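Local structure of hypothetical protein TTHA1785 (2EPG) at residues A[64-69]-A[88-93]; A[112-117]-A[329-334]; A[188-193]-A[297-302]. The protein probably joins RNA ends as a GTP- and manganese-dependent ligase of the RtcB family, acting in tRNA splicing and RNA repair. All blocks are in the same frame, centred on the assembly; numbering follows the deposited sequence.

Contact 1 of 3, residues A[64-69]-A[88-93]; sequences PGIVEP and AAFDPE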
# COMPACT_ATOMS: atom_id res chain seq x y z
N PRO A 64 19.90 6.55 -13.04
CA PRO A 64 20.99 5.56 -13.03
C PRO A 64 20.64 4.20 -12.44
O PRO A 64 19.99 4.11 -11.41
CB PRO A 64 22.09 6.26 -12.22
CG PRO A 64 21.74 7.70 -12.30
CD PRO A 64 20.25 7.69 -12.19
N GLY A 65 21.10 3.14 -13.11
CA GLY A 65 20.85 1.79 -12.63
C GLY A 65 19.41 1.33 -12.69
O GLY A 65 19.05 0.32 -12.06
N ILE A 66 18.55 2.04 -13.42
CA ILE A 66 17.17 1.59 -13.48
C ILE A 66 17.13 0.28 -14.27
O ILE A 66 17.90 0.10 -15.21
CB ILE A 66 16.25 2.62 -14.15
CG1 ILE A 66 14.82 2.07 -14.16
CG2 ILE A 66 16.73 2.94 -15.57
CD1 ILE A 66 13.79 3.13 -14.17
N VAL A 67 16.25 -0.63 -13.87
CA VAL A 67 16.10 -1.92 -14.53
C VAL A 67 14.91 -1.81 -15.49
O VAL A 67 13.84 -1.30 -15.11
CB VAL A 67 15.86 -3.05 -13.49
CG1 VAL A 67 15.68 -4.41 -14.19
CG2 VAL A 67 17.04 -3.10 -12.50
N GLU A 68 15.09 -2.25 -16.73
CA GLU A 68 14.02 -2.18 -17.71
C GLU A 68 12.88 -3.14 -17.36
O GLU A 68 13.12 -4.30 -17.03
CB GLU A 68 14.57 -2.52 -19.10
CG GLU A 68 13.58 -2.29 -20.23
CD GLU A 68 14.27 -2.26 -21.59
OE1 GLU A 68 14.59 -3.35 -22.12
OE2 GLU A 68 14.50 -1.15 -22.12
N PRO A 69 11.62 -2.66 -17.44
CA PRO A 69 11.27 -1.30 -17.83
C PRO A 69 10.74 -0.51 -16.63
O PRO A 69 10.39 -1.10 -15.61
CB PRO A 69 10.16 -1.52 -18.83
CG PRO A 69 9.35 -2.62 -18.13
CD PRO A 69 10.46 -3.56 -17.58
N ALA A 88 9.35 1.11 -10.11
CA ALA A 88 10.68 1.28 -10.71
C ALA A 88 11.72 0.52 -9.92
O ALA A 88 11.94 0.81 -8.75
CB ALA A 88 11.05 2.78 -10.77
N ALA A 89 12.35 -0.45 -10.56
CA ALA A 89 13.37 -1.27 -9.91
C ALA A 89 14.75 -0.71 -10.25
O ALA A 89 15.00 -0.28 -11.39
CB ALA A 89 13.23 -2.72 -10.38
N PHE A 90 15.63 -0.68 -9.25
CA PHE A 90 17.00 -0.18 -9.40
C PHE A 90 18.01 -1.21 -8.90
O PHE A 90 17.85 -1.77 -7.82
CB PHE A 90 17.15 1.14 -8.65
CG PHE A 90 16.45 2.30 -9.32
CD1 PHE A 90 15.10 2.57 -9.07
CD2 PHE A 90 17.13 3.10 -10.24
CE1 PHE A 90 14.45 3.62 -9.71
CE2 PHE A 90 16.48 4.15 -10.89
CZ PHE A 90 15.14 4.42 -10.63
N ASP A 91 19.06 -1.46 -9.69
CA ASP A 91 20.07 -2.44 -9.33
C ASP A 91 21.28 -1.80 -8.64
O ASP A 91 22.04 -1.06 -9.27
CB ASP A 91 20.55 -3.20 -10.57
CG ASP A 91 21.42 -4.39 -10.23
OD1 ASP A 91 22.06 -4.40 -9.16
OD2 ASP A 91 21.49 -5.33 -11.04
N PRO A 92 21.49 -2.11 -7.36
CA PRO A 92 22.62 -1.55 -6.59
C PRO A 92 23.96 -1.82 -7.25
O PRO A 92 24.85 -0.96 -7.22
CB PRO A 92 22.51 -2.26 -5.23
CG PRO A 92 21.09 -2.72 -5.17
CD PRO A 92 20.81 -3.16 -6.58
N GLU A 93 24.11 -3.00 -7.84
CA GLU A 93 25.35 -3.39 -8.49
C GLU A 93 25.62 -2.65 -9.78
O GLU A 93 26.72 -2.72 -10.33
CB GLU A 93 25.34 -4.89 -8.78
CG GLU A 93 25.39 -5.73 -7.53
CD GLU A 93 26.48 -5.25 -6.61
OE1 GLU A 93 26.18 -4.50 -5.66
OE2 GLU A 93 27.65 -5.61 -6.86
O HOH W 1 12.06 -0.34 -13.34
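Two backbone hydrogen bonds on either side of a single bridge between I66 and F90 fasten 64-69 to 88-93. V67 N donates to A89 O at 2.8 Å, meeting the carbonyl from above its plane. D91 N reaches G65 O at 3.0 Å, close to straight at 167° and within the carbonyl plane. Each acceptor also faces a CA-H: G65 O that of F90, and A89 O that of I66. Around this pairing, the F90 ring turns back from a backbone that starts it away from 64-69, its CG anti to the carbonyl carbon (chi1 -73°). I66 crosses it obliquely: I66 CG1, anti to the backbone N, lies over one face near the rim, with I66 CB 3.6 Å from F90 CE2. P64 O lies in the ring plane at the edge, 3.3 Å from F90 CD2. V67 starts toward the strand; its CB packs on A89 CB at 4.1 Å and its CG2 on D91 CB. The arrangement is an isolated beta bridge, the loop between helix 52-60 and strand 70-73 crossing the end of strand 86-90 at a steep angle. Beyond the bridge a water accepts from A89 N at 2.8 Å and donates to V67 O and P69 O, P69 following a cis peptide bond. D91 OD1 accepts from E93 N, an Asx turn where the strand gives way to 3-10 structure. Farther out, the F90 ring meets that of H355 steeply, and F90 pairs through its backbone with L353 of strand 350-357. I66 packs on V60 of helix 52-60.

Contact 2 of 3, residues A[112-117]-A[329-334]; sequences RLLASH and HGLRVL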
# COMPACT_ATOMS: atom_id res chain seq x y z
N ARG A 112 -5.03 -2.88 5.48
CA ARG A 112 -5.16 -4.14 6.18
C ARG A 112 -6.63 -4.55 6.05
O ARG A 112 -7.53 -3.71 6.22
CB ARG A 112 -4.82 -4.03 7.66
CG ARG A 112 -5.18 -5.31 8.42
CD ARG A 112 -4.67 -5.39 9.85
NE ARG A 112 -3.22 -5.42 9.98
CZ ARG A 112 -2.58 -5.94 11.03
NH1 ARG A 112 -1.26 -5.93 11.12
NH2 ARG A 112 -3.28 -6.50 12.00
N LEU A 113 -6.87 -5.82 5.73
CA LEU A 113 -8.23 -6.32 5.64
C LEU A 113 -8.44 -7.44 6.65
O LEU A 113 -7.71 -8.45 6.64
CB LEU A 113 -8.54 -6.84 4.23
CG LEU A 113 -9.98 -7.35 4.01
CD1 LEU A 113 -10.98 -6.19 4.13
CD2 LEU A 113 -10.12 -7.95 2.62
N LEU A 114 -9.42 -7.26 7.53
CA LEU A 114 -9.77 -8.27 8.51
C LEU A 114 -10.99 -9.00 7.92
O LEU A 114 -11.86 -8.36 7.30
CB LEU A 114 -10.14 -7.63 9.86
CG LEU A 114 -9.14 -6.70 10.56
CD1 LEU A 114 -9.69 -6.25 11.92
CD2 LEU A 114 -7.82 -7.44 10.75
N ALA A 115 -11.05 -10.31 8.11
CA ALA A 115 -12.16 -11.13 7.62
C ALA A 115 -12.78 -11.81 8.84
O ALA A 115 -12.07 -12.45 9.62
CB ALA A 115 -11.65 -12.17 6.63
N SER A 116 -14.09 -11.71 9.00
CA SER A 116 -14.75 -12.30 10.17
C SER A 116 -15.64 -13.51 9.86
O SER A 116 -15.82 -13.87 8.69
CB SER A 116 -15.62 -11.26 10.85
OG SER A 116 -16.80 -11.06 10.10
N HIS A 117 -16.18 -14.12 10.92
CA HIS A 117 -17.10 -15.25 10.79
C HIS A 117 -18.54 -14.75 10.65
O HIS A 117 -19.44 -15.53 10.39
CB HIS A 117 -17.05 -16.15 12.03
CG HIS A 117 -15.83 -16.99 12.13
ND1 HIS A 117 -15.35 -17.47 13.33
CD2 HIS A 117 -14.99 -17.46 11.18
CE1 HIS A 117 -14.28 -18.21 13.11
NE2 HIS A 117 -14.03 -18.22 11.81
N HIS A 329 -17.05 -13.15 16.31
CA HIS A 329 -16.51 -12.36 15.22
C HIS A 329 -15.34 -12.98 14.48
O HIS A 329 -15.21 -12.78 13.29
CB HIS A 329 -16.20 -10.93 15.68
CG HIS A 329 -15.05 -10.81 16.63
ND1 HIS A 329 -13.76 -11.17 16.30
CD2 HIS A 329 -14.98 -10.28 17.88
CE1 HIS A 329 -12.95 -10.87 17.30
NE2 HIS A 329 -13.66 -10.32 18.27
N GLY A 330 -14.52 -13.75 15.18
CA GLY A 330 -13.36 -14.37 14.56
C GLY A 330 -12.64 -13.48 13.56
O GLY A 330 -12.31 -13.94 12.47
N LEU A 331 -12.39 -12.22 13.92
CA LEU A 331 -11.71 -11.27 13.05
C LEU A 331 -10.23 -11.59 12.82
O LEU A 331 -9.37 -11.28 13.64
CB LEU A 331 -11.85 -9.85 13.61
CG LEU A 331 -13.21 -9.19 13.32
CD1 LEU A 331 -13.51 -8.10 14.34
CD2 LEU A 331 -13.18 -8.63 11.90
N ARG A 332 -9.92 -12.21 11.69
CA ARG A 332 -8.54 -12.56 11.40
C ARG A 332 -7.99 -11.66 10.33
O ARG A 332 -8.75 -11.09 9.55
CB ARG A 332 -8.44 -14.01 10.92
CG ARG A 332 -9.06 -15.04 11.86
CD ARG A 332 -8.86 -16.44 11.29
NE ARG A 332 -9.72 -17.43 11.90
CZ ARG A 332 -9.82 -18.69 11.48
NH1 ARG A 332 -10.63 -19.55 12.09
NH2 ARG A 332 -9.09 -19.09 10.43
N VAL A 333 -6.66 -11.53 10.30
CA VAL A 333 -6.01 -10.73 9.28
C VAL A 333 -5.98 -11.58 8.00
O VAL A 333 -5.36 -12.64 7.96
CB VAL A 333 -4.57 -10.38 9.69
CG1 VAL A 333 -3.88 -9.63 8.55
CG2 VAL A 333 -4.57 -9.52 10.99
N LEU A 334 -6.69 -11.13 6.96
CA LEU A 334 -6.69 -11.84 5.69
C LEU A 334 -5.33 -11.48 5.08
O LEU A 334 -4.54 -12.36 4.71
CB LEU A 334 -7.85 -11.36 4.82
CG LEU A 334 -8.08 -12.14 3.52
CD1 LEU A 334 -9.53 -12.00 3.11
CD2 LEU A 334 -7.13 -11.63 2.43
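Strands 112-116 and 332-334 run antiparallel with a marked splay, their axes 125° apart and 4.5 Å at closest approach. A115 and R332 form a hydrogen-bonded pair: A115 N donates to R332 O at 2.8 Å, nearly along the C=O axis, whereas R332 N approaches A115 O from above the carbonyl plane at 3.0 Å. L114 and V333 are the adjacent non-hydrogen-bonded pair, and L334 N to L113 O at 2.9 Å continues the pairing. At the other end H117 N donates to H329 O. The positive phi of G330 lets the chain leave helix 326-329 there. H329 ND1 accepts in its ring plane from L331 N; this bond and one from NE2 to E320 hold the imidazole's orientation, with L331 CD1 over one face.

On the face bearing L114 and V333, L114 CD2 crosses V333 CG2 obliquely at 3.9 Å, and L331 CD2 wedges between L114 CB and S116 CB. R112 NH2 lies 3.4 Å from V333 CG2, its chain bent at chi3 (-64°); its NE forms a salt bridge to D336. On the face bearing A115, L334 CD1 touches both A115 CB and L113 CD2, the two leucines lying side by side. Toward the exposed end G330, without a side chain, lays its CA over a face of the H117 ring, a CH-pi contact. R332 NH1 comes to the ring edge, 3.7 Å from H117 NE2, a contact and not a hydrogen bond, the planes 74° apart.

Strand 240-247 pairs with 110-119 through I245, V243 and V241, the last also accepting from S116 OG. Helix 288-321 packs on the first face through V315 on L114 and F319 on L331, while L382 and P380 of strand 380-383 meet L113 and L334.

Contact 3 of 3, residues A[188-193]-A[297-302]; sequences PWANPD and MAAAAN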
# COMPACT_ATOMS: atom_id res chain seq x y z
N PRO A 188 13.51 -5.31 7.10
CA PRO A 188 14.78 -5.63 7.75
C PRO A 188 15.83 -4.55 8.00
O PRO A 188 16.67 -4.72 8.87
CB PRO A 188 15.34 -6.75 6.87
CG PRO A 188 14.83 -6.35 5.50
CD PRO A 188 13.39 -6.00 5.81
N TRP A 189 15.79 -3.45 7.27
CA TRP A 189 16.85 -2.46 7.48
C TRP A 189 16.58 -1.29 8.43
O TRP A 189 17.46 -0.45 8.65
CB TRP A 189 17.32 -1.95 6.12
CG TRP A 189 17.96 -3.03 5.27
CD1 TRP A 189 17.98 -3.09 3.91
CD2 TRP A 189 18.67 -4.19 5.74
NE1 TRP A 189 18.66 -4.21 3.49
CE2 TRP A 189 19.09 -4.90 4.60
CE3 TRP A 189 18.99 -4.69 7.01
CZ2 TRP A 189 19.82 -6.10 4.69
CZ3 TRP A 189 19.72 -5.88 7.10
CH2 TRP A 189 20.12 -6.57 5.95
N ALA A 190 15.38 -1.23 9.01
CA ALA A 190 15.04 -0.13 9.90
C ALA A 190 16.13 0.21 10.91
O ALA A 190 16.76 -0.67 11.48
CB ALA A 190 13.75 -0.44 10.64
N ASN A 191 16.35 1.51 11.10
CA ASN A 191 17.32 2.03 12.06
C ASN A 191 16.75 3.33 12.60
O ASN A 191 16.79 4.35 11.92
CB ASN A 191 18.67 2.34 11.40
CG ASN A 191 19.69 2.85 12.39
OD1 ASN A 191 19.34 3.42 13.43
ND2 ASN A 191 20.97 2.66 12.07
N PRO A 192 16.21 3.32 13.82
CA PRO A 192 15.66 4.57 14.34
C PRO A 192 16.67 5.72 14.40
O PRO A 192 16.29 6.88 14.37
CB PRO A 192 15.14 4.18 15.73
CG PRO A 192 14.95 2.70 15.64
CD PRO A 192 16.13 2.25 14.83
N ASP A 193 17.96 5.40 14.49
CA ASP A 193 18.99 6.45 14.56
C ASP A 193 18.97 7.38 13.35
O ASP A 193 19.37 8.54 13.46
CB ASP A 193 20.39 5.84 14.70
CG ASP A 193 20.58 5.10 16.01
OD1 ASP A 193 21.55 4.30 16.10
OD2 ASP A 193 19.78 5.31 16.96
N MSE A 297 13.47 4.96 6.17
CA MSE A 297 12.23 4.64 5.46
C MSE A 297 11.69 3.32 6.01
O MSE A 297 10.50 3.18 6.24
CB MSE A 297 12.50 4.53 3.96
CG MSE A 297 11.27 4.32 3.12
SE MSE A 297 11.58 2.79 1.95
CE MSE A 297 12.57 3.65 0.57
N ALA A 298 12.58 2.37 6.24
CA ALA A 298 12.19 1.08 6.78
C ALA A 298 11.59 1.26 8.17
O ALA A 298 10.64 0.57 8.54
CB ALA A 298 13.40 0.14 6.85
N ALA A 299 12.17 2.18 8.95
CA ALA A 299 11.68 2.45 10.30
C ALA A 299 10.27 3.04 10.20
O ALA A 299 9.37 2.68 10.95
CB ALA A 299 12.63 3.42 11.04
N ALA A 300 10.09 3.95 9.25
CA ALA A 300 8.79 4.55 9.06
C ALA A 300 7.79 3.46 8.64
O ALA A 300 6.66 3.41 9.12
CB ALA A 300 8.87 5.63 7.99
N ALA A 301 8.21 2.57 7.74
CA ALA A 301 7.32 1.50 7.29
C ALA A 301 6.91 0.61 8.46
O ALA A 301 5.75 0.22 8.58
CB ALA A 301 8.00 0.68 6.19
N ASN A 302 7.85 0.27 9.33
CA ASN A 302 7.56 -0.59 10.48
C ASN A 302 6.58 0.09 11.41
O ASN A 302 5.77 -0.57 12.06
CB ASN A 302 8.86 -0.94 11.23
CG ASN A 302 9.77 -1.85 10.42
OD1 ASN A 302 10.97 -2.03 10.72
ND2 ASN A 302 9.20 -2.45 9.38
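The loop 188-193 passes beside one and a half turns of helix 288-321 and comes nearest at A190, where A190 CA lies 4.3 Å from A299 CA. The methyl group of A190 points at the helix and carries the contact. It settles among A298, A299 and N302, with A190 CB 3.9 Å from A298 CB and 4.0 Å from A299 CB. Its approach reaches the helix backbone, A190 CB standing 3.5 Å from A299 N. A298 answers with its own methyl, which lies against the peptide joining W189 to A190, while the A299 methyl reaches along toward N191 N. The N302 side chain, with CG anti to the carbonyl carbon (chi1 -68°), borders A190 one helical turn beyond A298. N191 OD1 accepts from D193 N in an Asx turn that leads into the 3-10 segment, and the backbone of N191 is hydrogen-bonded to Q295 of the same helix. L160 of helix 153-162 packs on both A299 and P192. No hydrogen bond joins 188-193 to 297-302; the close approach is made by alanine methyls, and the contact is mainly van der Waals packing of these methyls, against backbone as well as side chain.

In the fold
Contacts 1 and 2 are both largely buried and built on backbone pairing, yet they lie on opposite sides of the chain's centre, about 37 Å apart between centres. Contact 1 is a brief bridge from a loop to a strand end, extended by water; contact 2 is true strand pairing with apolar side chains packed on both faces and an exposed, polar edge at H117 and R332. Contact 3, only partly buried, rests on methyl packing. It is nested within the loop closed by contact 2, and its helix 288-321 also packs against contact 2. L113 and L114 of contact 2 lie about 7 Å from S391 and L217 of the predicted GMP site, side chain to side chain.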